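Local atomic coordinates of oxalate biosynthetic component 1 (Burkholderia thailandensis, PDB entry 5IKY), a protein that probably acts as a bifunctional serine hydrolase and lyase that produces oxalate under the control of quorum sensing. Residues G839-G844 with S869-L874. Sequence-based numbering, arbitrary orientation.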
loop_
_atom_site.group_PDB
_atom_site.type_symbol
_atom_site.label_atom_id
_atom_site.label_comp_id
_atom_site.label_asym_id
_atom_site.label_seq_id
_atom_site.Cartn_x
_atom_site.Cartn_y
_atom_site.Cartn_z
ATOM N N GLY A 839 22.614 17.828 -27.756
ATOM C CA GLY A 839 21.289 17.703 -28.336
ATOM C C GLY A 839 21.284 16.915 -29.632
ATOM O O GLY A 839 20.237 16.455 -30.085
ATOM N N ARG A 840 22.461 16.764 -30.231
ATOM C CA ARG A 840 22.601 16.033 -31.486
ATOM C C ARG A 840 23.719 15.001 -31.382
ATOM O O ARG A 840 24.600 15.116 -30.531
ATOM C CB ARG A 840 22.880 16.997 -32.642
ATOM C CG ARG A 840 21.840 18.096 -32.810
ATOM C CD ARG A 840 20.672 17.643 -33.673
ATOM N NE ARG A 840 21.028 17.578 -35.089
ATOM C CZ ARG A 840 20.711 18.512 -35.982
ATOM N NH1 ARG A 840 20.031 19.587 -35.608
ATOM N NH2 ARG A 840 21.076 18.373 -37.250
ATOM N N ARG A 841 23.682 13.995 -32.251
ATOM C CA ARG A 841 24.714 12.964 -32.262
ATOM C C ARG A 841 25.597 13.070 -33.502
ATOM O O ARG A 841 25.467 14.009 -34.289
ATOM C CB ARG A 841 24.089 11.570 -32.183
ATOM C CG ARG A 841 23.612 11.187 -30.792
ATOM C CD ARG A 841 23.057 9.771 -30.765
ATOM N NE ARG A 841 22.678 9.365 -29.413
ATOM C CZ ARG A 841 22.111 8.202 -29.112
ATOM N NH1 ARG A 841 21.850 7.319 -30.069
ATOM N NH2 ARG A 841 21.803 7.920 -27.854
ATOM N N ASP A 842 26.492 12.100 -33.663
ATOM C CA ASP A 842 27.446 12.097 -34.770
ATOM C C ASP A 842 26.749 12.032 -36.125
ATOM O O ASP A 842 27.133 12.730 -37.063
ATOM C CB ASP A 842 28.420 10.925 -34.627
ATOM N N ASP A 843 25.722 11.193 -36.218
ATOM C CA ASP A 843 24.980 11.021 -37.463
ATOM C C ASP A 843 23.920 12.105 -37.653
ATOM O O ASP A 843 23.193 12.106 -38.647
ATOM C CB ASP A 843 24.327 9.637 -37.505
ATOM C CG ASP A 843 23.628 9.280 -36.206
ATOM O OD1 ASP A 843 23.307 10.202 -35.427
ATOM O OD2 ASP A 843 23.397 8.076 -35.965
ATOM N N GLY A 844 23.835 13.023 -36.695
ATOM C CA GLY A 844 22.890 14.122 -36.773
ATOM C C GLY A 844 21.551 13.806 -36.137
ATOM O O GLY A 844 20.618 14.607 -36.204
ATOM N N SER A 869 27.818 6.009 -23.739
ATOM C CA SER A 869 27.205 6.695 -24.873
ATOM C C SER A 869 28.104 7.785 -25.442
ATOM O O SER A 869 29.131 8.128 -24.857
ATOM C CB SER A 869 25.863 7.307 -24.466
ATOM O OG SER A 869 26.042 8.348 -23.519
ATOM N N GLU A 870 27.703 8.328 -26.587
ATOM C CA GLU A 870 28.434 9.422 -27.216
ATOM C C GLU A 870 28.296 10.698 -26.392
ATOM O O GLU A 870 29.203 11.530 -26.363
ATOM C CB GLU A 870 27.935 9.654 -28.645
ATOM N N GLU A 871 27.155 10.842 -25.724
ATOM C CA GLU A 871 26.900 12.002 -24.877
ATOM C C GLU A 871 27.793 11.981 -23.641
ATOM O O GLU A 871 28.188 13.030 -23.129
ATOM C CB GLU A 871 25.427 12.058 -24.458
ATOM C CG GLU A 871 24.451 12.310 -25.600
ATOM C CD GLU A 871 24.234 11.088 -26.473
ATOM O OE1 GLU A 871 23.803 10.043 -25.940
ATOM O OE2 GLU A 871 24.501 11.171 -27.690
ATOM N N SER A 872 28.107 10.779 -23.166
ATOM C CA SER A 872 28.990 10.615 -22.018
ATOM C C SER A 872 30.426 10.972 -22.382
ATOM O O SER A 872 31.155 11.552 -21.577
ATOM C CB SER A 872 28.925 9.183 -21.489
ATOM O OG SER A 872 27.603 8.839 -21.114
ATOM N N GLN A 873 30.820 10.622 -23.603
ATOM C CA GLN A 873 32.178 10.854 -24.079
ATOM C C GLN A 873 32.518 12.341 -24.087
ATOM O O GLN A 873 33.568 12.747 -23.592
ATOM C CB GLN A 873 32.358 10.263 -25.479
ATOM C CG GLN A 873 33.805 10.163 -25.937
ATOM C CD GLN A 873 33.962 9.334 -27.200
ATOM O OE1 GLN A 873 33.090 9.335 -28.069
ATOM N NE2 GLN A 873 35.076 8.618 -27.303
ATOM N N LEU A 874 31.617 13.145 -24.642
ATOM C CA LEU A 874 31.814 14.588 -24.736
ATOM C C LEU A 874 32.006 15.236 -23.368
ATOM O O LEU A 874 32.776 16.184 -23.222
ATOM C CB LEU A 874 30.630 15.232 -25.456
ATOM C CG LEU A 874 30.431 14.797 -26.908
ATOM C CD1 LEU A 874 29.066 15.231 -27.416
ATOM C CD2 LEU A 874 31.543 15.370 -27.782
#
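Arg-841 reaches out of its loop to Glu-871, and this ion pair carries most of the contact. The guanidinium offers its NE and NH2 edge to the carboxylate: Arg-841 NE donates to the syn side of Glu-871 OE2 at 3.1 Å, with an N-H...O angle of 142°. A second bond, from Arg-841 NH2 to Glu-871 OE1 at 3.5 Å, is weak. The two groups are almost parallel, their planes 7° apart, but offset, each partner atom standing somewhat out of the other group's plane. Arginine suits this place because its chain, extended from CG to NE, reaches from loop to helix and brings a positive charge to the buried carboxylate; Glu-871 meets it with a bend at chi2 (75°) that folds the carboxylate back. This is the close-packed side, where Glu-871 also touches His-837 and Met-852. The domain belongs to the alpha/beta-hydrolase clan, and here the connection after strand 832-836 is joined to the first turn of helix 870-879. Ser-869 is the N-cap of that helix, its OG sharing a hydrogen bond of 2.9 Å with Ser-872 OG. Toward solvent the loop turns away in a type I turn, closed by Gly-844 N to Arg-841 O (3.1 Å); glycine fits the last position, with its positive phi. Exposed Asp-842 and Asp-843 occupy the middle of this turn, and Arg-841 NH1 has long, weak ion pairs with Glu-845 and Glu-549.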